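Local coordinates for protein type II restriction enzyme NgoMIV (Neisseria gonorrhoeae, PDB 1FIU) that recognises the double-stranded DNA sequence 5'-GCCGGC-3' and cleaves it after the first G, working as a homotetramer that uses magnesium ions, at residues 196-201 with 229-234; 183-188 with 216-221. All blocks are in the same frame, centred on the assembly; numbering follows the deposited sequence.

In the fold
Contacts 1 and 2 show how part of the magnesium site of this PDDEXK-clan nuclease is framed by a strand pair and the helices that follow each strand. Their centres lie 10 Å apart and their segments alternate along the chain: 183-188, 196-201, 216-221, 229-234. Contact 2 pairs neighbouring parallel strands of the mixed sheet, 179-187 and 215-220; contact 1 joins helix 197-208, which connects those strands, to the end of helix 225-232, which follows the second of them. The two meet where N197 OD1 lies 2.8 Å from K187 NZ, a probable hydrogen bond, and where A198 rests on K187 and V218. The start of helix 197-208 is thereby set beside the strand whose end contributes a ligand to the magnesium site.

Contact 1. Residues 196-201 with 229-234; sequences QNARSE and SSIALG. With nucleotides of chain D.
R199 lays its CG against CD1 of I231, 3.5 Å away, the two side chains sliding past each other in opposite directions. A198 CB meets the same methyl from a second direction, also at 3.5 Å, tighter than usual for carbon. The arginine chain runs extended from CG to NE and delivers its guanidinium to backbone carbonyls. NH2 donates to L233 O at 3.0 Å, in the carbonyl plane, and to S230 O at 3.0 Å; NH1 adds a weak bond to L233 O, while I231 O lies over one face. Q196 completes the network, its chain bent at CG (chi2 -48°): OE1 accepts a hydrogen bond from R199 NE at 2.8 Å, and NE2 donates to S230 O at 3.0 Å, nearly straight (170°). NE2 and R199 NH2 reach S230 O from opposite faces of its carbonyl plane; with the in-plane NE-OE1 bond, this probably limits rotation of both flat groups. This buried arginine, hydrogen-bonded to backbone carbonyls at the C-terminal end of helix 225-232, also has a salt-bridge partner in E237. The side chain of A198 is about 7 Å from a bound magnesium ion, and N197 ND2 donates to OP1 of DC1 of chain D. A second subunit adjoins Q196 and L233, helix 259-270 packs on A232 and L233, and A198 and I231 rest on V218 of strand 215-220.

Contact 2. Residues 183-188 with 216-221; sequences SISCKW and IVVVTA. With MG (magnesium ion), chain Q; ACY (acetic acid), chain R; nucleotides of chain D.
I184 and V217 lie side by side and point the same way, CG1 of the isoleucine resting 3.7 Å from CG2 of the valine; I184 CG2 touches V219 CG2 in the same manner, giving one face an apolar row. S185 and K187 turn to the opposite face, with V218 and T220 beside them. There K187 NZ, its chain bent at the last torsion (chi4 -58°), reaches atom O of an acetic acid molecule, probably from the crystallisation liquor, at 3.0 Å, and N197 OD1 is its probable further hydrogen-bond partner. These strands form the parallel pair of a beta-alpha-beta unit, bridged by helix 197-208, in the PDDEXK nuclease core; their axes differ by 24°. Backbone bonds alternate from S183 to A221, the shortest from V219 N to S185 O at 2.7 Å. K187 O accepts both A221 N and T220 OG1, the latter at 2.8 Å with its hydroxyl anti to the backbone N. C186 turns its side chain to the apolar face, yet its carbonyl O binds magnesium at 2.2 Å, alongside the acetic acid O, two waters, D140 and a DNA phosphate. Beyond the strand, W188 N donates almost straight (176°) to OP1 of DC2 of chain D at 2.7 Å. The indole meets A221 CB obliquely, 3.5 Å from CE3, with O3' of that nucleotide at the ring edge and F69 packed edge-to-face against it.

Contact 1. Residues 196-201 with 229-234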
ATOM      1  N   GLN I 196     -10.623 -12.775  -3.171  1.00 15.58           N
ATOM      2  CA  GLN I 196      -9.566 -11.778  -2.988  1.00 15.51           C
ATOM      3  C   GLN I 196      -9.326 -10.888  -4.193  1.00 16.19           C
ATOM      4  O   GLN I 196      -8.620  -9.871  -4.080  1.00 17.16           O
ATOM      5  CB  GLN I 196      -8.249 -12.454  -2.561  1.00 16.97           C
ATOM      6  CG  GLN I 196      -8.400 -13.310  -1.291  1.00 15.44           C
ATOM      7  CD  GLN I 196      -9.131 -12.606  -0.146  1.00 20.10           C
ATOM      8  OE1 GLN I 196      -8.845 -11.459   0.187  1.00 20.18           O
ATOM      9  NE2 GLN I 196     -10.079 -13.301   0.467  1.00 17.58           N
ATOM     10  N   ASN I 197      -9.875 -11.245  -5.347  1.00 16.33           N
ATOM     11  CA  ASN I 197      -9.692 -10.355  -6.497  1.00 16.37           C
ATOM     12  C   ASN I 197     -10.414  -9.015  -6.257  1.00 14.29           C
ATOM     13  O   ASN I 197     -10.059  -8.019  -6.893  1.00 16.20           O
ATOM     14  CB  ASN I 197     -10.112 -10.993  -7.837  1.00 14.51           C
ATOM     15  CG  ASN I 197     -11.619 -11.306  -7.958  1.00 16.59           C
ATOM     16  OD1 ASN I 197     -12.346 -11.279  -6.858  1.00 21.34           O
ATOM     17  ND2 ASN I 197     -12.107 -11.601  -9.085  1.00 13.61           N
ATOM     18  N   ALA I 198     -11.369  -8.958  -5.308  1.00 14.53           N
ATOM     19  CA  ALA I 198     -12.044  -7.684  -4.989  1.00 15.49           C
ATOM     20  C   ALA I 198     -11.016  -6.768  -4.305  1.00 17.01           C
ATOM     21  O   ALA I 198     -11.037  -5.546  -4.478  1.00 17.36           O
ATOM     22  CB  ALA I 198     -13.251  -7.925  -4.062  1.00 16.17           C
ATOM     23  N   ARG I 199     -10.110  -7.362  -3.534  1.00 14.57           N
ATOM     24  CA  ARG I 199      -9.086  -6.579  -2.877  1.00 14.01           C
ATOM     25  C   ARG I 199      -8.026  -6.075  -3.847  1.00 14.01           C
ATOM     26  O   ARG I 199      -7.585  -4.914  -3.745  1.00 16.79           O
ATOM     27  CB  ARG I 199      -8.392  -7.383  -1.751  1.00 16.68           C
ATOM     28  CG  ARG I 199      -9.287  -7.697  -0.551  1.00 18.08           C
ATOM     29  CD  ARG I 199      -8.495  -8.360   0.593  1.00 18.66           C
ATOM     30  NE  ARG I 199      -9.347  -9.032   1.586  1.00 20.59           N
ATOM     31  CZ  ARG I 199      -9.859  -8.481   2.678  1.00 21.98           C
ATOM     32  NH1 ARG I 199      -9.630  -7.202   2.975  1.00 18.85           N
ATOM     33  NH2 ARG I 199     -10.587  -9.225   3.507  1.00 22.17           N
ATOM     34  N   SER I 200      -7.590  -6.918  -4.786  1.00 15.47           N
ATOM     35  CA  SER I 200      -6.570  -6.468  -5.710  1.00 16.72           C
ATOM     36  C   SER I 200      -7.129  -5.411  -6.657  1.00 18.15           C
ATOM     37  O   SER I 200      -6.430  -4.433  -6.985  1.00 17.39           O
ATOM     38  CB  SER I 200      -5.964  -7.653  -6.471  1.00 18.23           C
ATOM     39  OG  SER I 200      -6.965  -8.371  -7.155  1.00 19.13           O
ATOM     40  N   GLU I 201      -8.392  -5.566  -7.057  1.00 16.36           N
ATOM     41  CA  GLU I 201      -8.993  -4.565  -7.937  1.00 18.87           C
ATOM     42  C   GLU I 201      -9.148  -3.255  -7.162  1.00 18.09           C
ATOM     43  O   GLU I 201      -8.879  -2.177  -7.704  1.00 18.02           O
ATOM     44  CB  GLU I 201     -10.320  -5.101  -8.511  1.00 20.18           C
ATOM     45  CG  GLU I 201     -10.025  -6.074  -9.673  1.00 28.47           C
ATOM     46  CD  GLU I 201     -11.257  -6.775 -10.269  1.00 32.97           C
ATOM     47  OE1 GLU I 201     -12.272  -6.090 -10.537  1.00 30.75           O
ATOM     48  OE2 GLU I 201     -11.186  -8.013 -10.490  1.00 36.11           O
ATOM     49  N   SER I 229     -16.935 -12.939   5.527  1.00 19.16           N
ATOM     50  CA  SER I 229     -15.837 -12.313   6.263  1.00 18.19           C
ATOM     51  C   SER I 229     -14.499 -12.307   5.526  1.00 19.56           C
ATOM     52  O   SER I 229     -13.653 -11.446   5.807  1.00 18.36           O
ATOM     53  CB  SER I 229     -15.669 -12.968   7.658  1.00 20.98           C
ATOM     54  OG  SER I 229     -14.957 -14.202   7.569  1.00 22.25           O
ATOM     55  N   SER I 230     -14.319 -13.236   4.580  1.00 15.64           N
ATOM     56  CA  SER I 230     -13.067 -13.312   3.830  1.00 18.04           C
ATOM     57  C   SER I 230     -12.843 -12.058   2.964  1.00 18.00           C
ATOM     58  O   SER I 230     -11.733 -11.807   2.548  1.00 18.68           O
ATOM     59  CB  SER I 230     -12.994 -14.581   2.964  1.00 18.75           C
ATOM     60  OG  SER I 230     -13.928 -14.577   1.904  1.00 21.39           O
ATOM     61  N   ILE I 231     -13.901 -11.310   2.673  1.00 17.28           N
ATOM     62  CA  ILE I 231     -13.722 -10.049   1.936  1.00 17.56           C
ATOM     63  C   ILE I 231     -14.178  -8.835   2.774  1.00 16.87           C
ATOM     64  O   ILE I 231     -13.648  -7.736   2.604  1.00 20.21           O
ATOM     65  CB  ILE I 231     -14.451 -10.101   0.550  1.00 20.10           C
ATOM     66  CG1 ILE I 231     -14.143  -8.842  -0.279  1.00 28.17           C
ATOM     67  CG2 ILE I 231     -15.937 -10.269   0.743  1.00 19.72           C
ATOM     68  CD1 ILE I 231     -12.667  -8.718  -0.721  1.00 26.22           C
ATOM     69  N   ALA I 232     -15.116  -9.028   3.715  1.00 16.08           N
ATOM     70  CA  ALA I 232     -15.613  -7.915   4.517  1.00 17.49           C
ATOM     71  C   ALA I 232     -14.678  -7.459   5.640  1.00 17.57           C
ATOM     72  O   ALA I 232     -14.581  -6.260   5.941  1.00 17.51           O
ATOM     73  CB  ALA I 232     -16.984  -8.264   5.114  1.00 18.72           C
ATOM     74  N   LEU I 233     -13.983  -8.395   6.277  1.00 18.29           N
ATOM     75  CA  LEU I 233     -13.094  -7.978   7.372  1.00 19.75           C
ATOM     76  C   LEU I 233     -11.861  -7.242   6.875  1.00 19.96           C
ATOM     77  O   LEU I 233     -11.375  -7.500   5.789  1.00 19.74           O
ATOM     78  CB  LEU I 233     -12.656  -9.198   8.206  1.00 18.75           C
ATOM     79  CG  LEU I 233     -13.762  -9.915   8.976  1.00 19.73           C
ATOM     80  CD1 LEU I 233     -13.110 -11.126   9.668  1.00 22.88           C
ATOM     81  CD2 LEU I 233     -14.437  -9.017   9.994  1.00 21.39           C
ATOM     82  N   GLY I 234     -11.362  -6.319   7.696  1.00 20.81           N
ATOM     83  CA  GLY I 234     -10.179  -5.573   7.331  1.00 22.33           C
ATOM     84  C   GLY I 234     -10.573  -4.297   6.606  1.00 21.84           C
ATOM     85  O   GLY I 234     -11.729  -4.153   6.182  1.00 21.36           O
TER
ATOM     86  OP3  DC D   1     -14.219 -11.517 -12.322  1.00 25.96           O
ATOM     87  P    DC D   1     -15.306 -11.840 -11.324  1.00 20.28           P
ATOM     88  OP1  DC D   1     -14.784 -12.406 -10.015  1.00 18.38           O
ATOM     89  OP2  DC D   1     -16.307 -10.723 -11.144  1.00 21.20           O
ATOM     90  O5'  DC D   1     -16.168 -13.061 -11.976  1.00 19.60           O
ATOM     91  C5'  DC D   1     -17.331 -12.789 -12.758  1.00 22.85           C
ATOM     92  C4'  DC D   1     -18.146 -14.047 -12.932  1.00 16.73           C
ATOM     93  O4'  DC D   1     -17.441 -14.916 -13.860  1.00 19.16           O
ATOM     94  C3'  DC D   1     -18.304 -14.871 -11.659  1.00 18.24           C
ATOM     95  O3'  DC D   1     -19.513 -14.581 -11.000  1.00 15.70           O
ATOM     96  C2'  DC D   1     -18.276 -16.319 -12.134  1.00 28.29           C
ATOM     97  C1'  DC D   1     -17.601 -16.291 -13.488  1.00 21.20           C
ATOM     98  N1   DC D   1     -16.245 -16.885 -13.382  1.00 19.37           N
ATOM     99  C2   DC D   1     -16.085 -18.235 -13.665  1.00 19.62           C
ATOM    100  O2   DC D   1     -17.086 -18.900 -13.939  1.00 20.25           O
ATOM    101  N3   DC D   1     -14.837 -18.787 -13.626  1.00 18.16           N
ATOM    102  C4   DC D   1     -13.786 -18.034 -13.292  1.00 17.73           C
ATOM    103  N4   DC D   1     -12.578 -18.613 -13.272  1.00 18.03           N
ATOM    104  C5   DC D   1     -13.925 -16.649 -12.967  1.00 17.94           C
ATOM    105  C6   DC D   1     -15.163 -16.123 -13.021  1.00 18.01           C
TER

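Contact 2. Residues 183-188 with 216-221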
ATOM      1  N   SER I 183     -17.302   1.738  -8.102  1.00 14.03           N
ATOM      2  CA  SER I 183     -16.941   0.410  -8.602  1.00 14.75           C
ATOM      3  C   SER I 183     -17.748  -0.519  -7.699  1.00 16.37           C
ATOM      4  O   SER I 183     -17.579  -0.497  -6.476  1.00 16.32           O
ATOM      5  CB  SER I 183     -15.464   0.100  -8.386  1.00 15.58           C
ATOM      6  OG  SER I 183     -15.212  -1.290  -8.656  1.00 22.05           O
ATOM      7  N   ILE I 184     -18.643  -1.292  -8.301  1.00 15.73           N
ATOM      8  CA  ILE I 184     -19.479  -2.224  -7.545  1.00 15.57           C
ATOM      9  C   ILE I 184     -19.166  -3.627  -8.026  1.00 18.53           C
ATOM     10  O   ILE I 184     -19.518  -4.003  -9.126  1.00 18.66           O
ATOM     11  CB  ILE I 184     -20.967  -1.918  -7.775  1.00 15.38           C
ATOM     12  CG1 ILE I 184     -21.287  -0.498  -7.291  1.00 16.72           C
ATOM     13  CG2 ILE I 184     -21.829  -2.985  -7.064  1.00 17.21           C
ATOM     14  CD1 ILE I 184     -22.663  -0.014  -7.668  1.00 18.34           C
ATOM     15  N   SER I 185     -18.475  -4.387  -7.190  1.00 15.06           N
ATOM     16  CA  SER I 185     -18.114  -5.754  -7.503  1.00 16.05           C
ATOM     17  C   SER I 185     -19.231  -6.665  -6.961  1.00 18.05           C
ATOM     18  O   SER I 185     -19.723  -6.452  -5.852  1.00 19.17           O
ATOM     19  CB  SER I 185     -16.785  -6.073  -6.817  1.00 20.48           C
ATOM     20  OG  SER I 185     -16.655  -7.466  -6.620  1.00 29.03           O
ATOM     21  N   CYS I 186     -19.636  -7.663  -7.755  1.00 15.08           N
ATOM     22  CA  CYS I 186     -20.693  -8.604  -7.342  1.00 16.58           C
ATOM     23  C   CYS I 186     -20.136 -10.019  -7.234  1.00 15.61           C
ATOM     24  O   CYS I 186     -19.302 -10.432  -8.036  1.00 17.46           O
ATOM     25  CB  CYS I 186     -21.827  -8.640  -8.388  1.00 14.74           C
ATOM     26  SG  CYS I 186     -22.672  -7.086  -8.649  1.00 18.30           S
ATOM     27  N   LYS I 187     -20.614 -10.758  -6.238  1.00 16.07           N
ATOM     28  CA  LYS I 187     -20.218 -12.155  -6.073  1.00 17.25           C
ATOM     29  C   LYS I 187     -21.471 -12.921  -5.646  1.00 16.20           C
ATOM     30  O   LYS I 187     -21.973 -12.713  -4.546  1.00 17.61           O
ATOM     31  CB  LYS I 187     -19.123 -12.274  -5.018  1.00 17.05           C
ATOM     32  CG  LYS I 187     -17.846 -11.554  -5.459  1.00 15.27           C
ATOM     33  CD  LYS I 187     -16.657 -11.805  -4.525  1.00 17.26           C
ATOM     34  CE  LYS I 187     -15.362 -11.203  -5.104  1.00 20.67           C
ATOM     35  NZ  LYS I 187     -15.073 -11.771  -6.459  1.00 22.12           N
ATOM     36  N   TRP I 188     -21.998 -13.774  -6.529  1.00 17.22           N
ATOM     37  CA  TRP I 188     -23.221 -14.530  -6.222  1.00 16.97           C
ATOM     38  C   TRP I 188     -22.955 -15.393  -4.986  1.00 17.53           C
ATOM     39  O   TRP I 188     -23.770 -15.439  -4.046  1.00 17.32           O
ATOM     40  CB  TRP I 188     -23.608 -15.375  -7.442  1.00 19.81           C
ATOM     41  CG  TRP I 188     -24.754 -16.334  -7.205  1.00 18.09           C
ATOM     42  CD1 TRP I 188     -24.715 -17.689  -7.333  1.00 20.98           C
ATOM     43  CD2 TRP I 188     -26.088 -16.004  -6.781  1.00 18.08           C
ATOM     44  NE1 TRP I 188     -25.942 -18.233  -7.007  1.00 19.70           N
ATOM     45  CE2 TRP I 188     -26.802 -17.226  -6.666  1.00 17.72           C
ATOM     46  CE3 TRP I 188     -26.742 -14.802  -6.483  1.00 16.75           C
ATOM     47  CZ2 TRP I 188     -28.145 -17.273  -6.261  1.00 19.86           C
ATOM     48  CZ3 TRP I 188     -28.074 -14.846  -6.079  1.00 18.49           C
ATOM     49  CH2 TRP I 188     -28.761 -16.086  -5.971  1.00 23.42           C
ATOM     50  N   ILE I 216     -15.898   2.019  -3.556  1.00 12.47           N
ATOM     51  CA  ILE I 216     -15.418   0.675  -3.903  1.00 11.31           C
ATOM     52  C   ILE I 216     -16.198  -0.247  -2.962  1.00 14.77           C
ATOM     53  O   ILE I 216     -15.925  -0.287  -1.746  1.00 15.10           O
ATOM     54  CB  ILE I 216     -13.890   0.513  -3.663  1.00 14.15           C
ATOM     55  CG1 ILE I 216     -13.104   1.513  -4.545  1.00 16.04           C
ATOM     56  CG2 ILE I 216     -13.443  -0.910  -4.047  1.00 13.24           C
ATOM     57  CD1 ILE I 216     -11.619   1.507  -4.302  1.00 14.99           C
ATOM     58  N   VAL I 217     -17.167  -0.972  -3.516  1.00 14.30           N
ATOM     59  CA  VAL I 217     -18.007  -1.840  -2.674  1.00 14.17           C
ATOM     60  C   VAL I 217     -18.188  -3.213  -3.296  1.00 15.64           C
ATOM     61  O   VAL I 217     -17.890  -3.423  -4.469  1.00 14.05           O
ATOM     62  CB  VAL I 217     -19.398  -1.208  -2.467  1.00 13.30           C
ATOM     63  CG1 VAL I 217     -19.258   0.167  -1.796  1.00 16.20           C
ATOM     64  CG2 VAL I 217     -20.129  -1.089  -3.848  1.00 14.33           C
ATOM     65  N   VAL I 218     -18.667  -4.153  -2.490  1.00 13.83           N
ATOM     66  CA  VAL I 218     -18.916  -5.508  -2.966  1.00 14.36           C
ATOM     67  C   VAL I 218     -20.335  -5.875  -2.562  1.00 16.69           C
ATOM     68  O   VAL I 218     -20.749  -5.567  -1.453  1.00 16.52           O
ATOM     69  CB  VAL I 218     -17.969  -6.533  -2.301  1.00 15.34           C
ATOM     70  CG1 VAL I 218     -18.317  -7.928  -2.781  1.00 17.87           C
ATOM     71  CG2 VAL I 218     -16.515  -6.195  -2.622  1.00 14.51           C
ATOM     72  N   VAL I 219     -21.084  -6.498  -3.473  1.00 16.57           N
ATOM     73  CA  VAL I 219     -22.455  -6.953  -3.152  1.00 16.21           C
ATOM     74  C   VAL I 219     -22.411  -8.473  -3.307  1.00 16.25           C
ATOM     75  O   VAL I 219     -21.878  -8.982  -4.282  1.00 15.83           O
ATOM     76  CB  VAL I 219     -23.502  -6.378  -4.143  1.00 16.99           C
ATOM     77  CG1 VAL I 219     -24.906  -6.994  -3.839  1.00 16.92           C
ATOM     78  CG2 VAL I 219     -23.552  -4.847  -4.009  1.00 16.32           C
ATOM     79  N   THR I 220     -22.978  -9.202  -2.351  1.00 17.01           N
ATOM     80  CA  THR I 220     -22.909 -10.655  -2.425  1.00 14.81           C
ATOM     81  C   THR I 220     -24.180 -11.354  -1.955  1.00 14.33           C
ATOM     82  O   THR I 220     -24.948 -10.799  -1.164  1.00 16.98           O
ATOM     83  CB  THR I 220     -21.690 -11.163  -1.570  1.00 16.79           C
ATOM     84  OG1 THR I 220     -21.475 -12.559  -1.809  1.00 17.44           O
ATOM     85  CG2 THR I 220     -21.939 -10.928  -0.071  1.00 21.43           C
ATOM     86  N   ALA I 221     -24.402 -12.570  -2.464  1.00 15.98           N
ATOM     87  CA  ALA I 221     -25.543 -13.360  -2.011  1.00 16.11           C
ATOM     88  C   ALA I 221     -25.012 -14.566  -1.230  1.00 18.32           C
ATOM     89  O   ALA I 221     -25.759 -15.501  -0.953  1.00 17.95           O
ATOM     90  CB  ALA I 221     -26.403 -13.816  -3.179  1.00 18.47           C
TER
HETATM   91 MG    MG Q5555     -17.714 -10.296  -9.589  1.00 15.90          MG
HETATM   92  C   ACY R2001     -15.137  -8.813  -8.650  1.00 26.03           C
HETATM   93  O   ACY R2001     -16.115  -9.525  -8.116  1.00 23.67           O
HETATM   94  OXT ACY R2001     -15.027  -8.489  -9.842  1.00 25.39           O
HETATM   95  CH3 ACY R2001     -14.061  -8.343  -7.683  1.00 21.69           C
ATOM     96  P    DC D   2     -19.625 -14.833  -9.421  1.00 17.42           P
ATOM     97  OP1  DC D   2     -20.869 -14.186  -8.981  1.00 15.93           O
ATOM     98  OP2  DC D   2     -18.341 -14.536  -8.724  1.00 19.02           O
ATOM     99  O5'  DC D   2     -19.813 -16.411  -9.330  1.00 17.21           O
ATOM    100  C5'  DC D   2     -20.924 -17.015  -9.968  1.00 17.50           C
ATOM    101  C4'  DC D   2     -20.892 -18.517  -9.791  1.00 15.94           C
ATOM    102  O4'  DC D   2     -19.738 -19.080 -10.447  1.00 16.12           O
ATOM    103  C3'  DC D   2     -20.888 -19.029  -8.346  1.00 20.28           C
ATOM    104  O3'  DC D   2     -22.007 -19.950  -8.258  1.00 24.66           O
ATOM    105  C2'  DC D   2     -19.474 -19.576  -8.158  1.00 18.21           C
ATOM    106  C1'  DC D   2     -19.023 -19.941  -9.563  1.00 16.59           C
ATOM    107  N1   DC D   2     -17.587 -19.739  -9.813  1.00 18.42           N
ATOM    108  C2   DC D   2     -16.771 -20.851 -10.112  1.00 22.24           C
ATOM    109  O2   DC D   2     -17.317 -21.991 -10.237  1.00 19.42           O
ATOM    110  N3   DC D   2     -15.426 -20.670 -10.267  1.00 15.77           N
ATOM    111  C4   DC D   2     -14.894 -19.428 -10.164  1.00 16.37           C
ATOM    112  N4   DC D   2     -13.551 -19.289 -10.304  1.00 16.92           N
ATOM    113  C5   DC D   2     -15.706 -18.285  -9.918  1.00 16.87           C
ATOM    114  C6   DC D   2     -17.039 -18.477  -9.742  1.00 17.83           C
TER
HETATM  115  O   HOH W   1     -15.504  -2.840  -6.168  1.00 19.80           O
HETATM  116  O   HOH W   2     -17.127 -12.207  -8.777  1.00 18.19           O
HETATM  117  O   HOH W   3     -19.445 -10.960 -10.828  1.00 18.23           O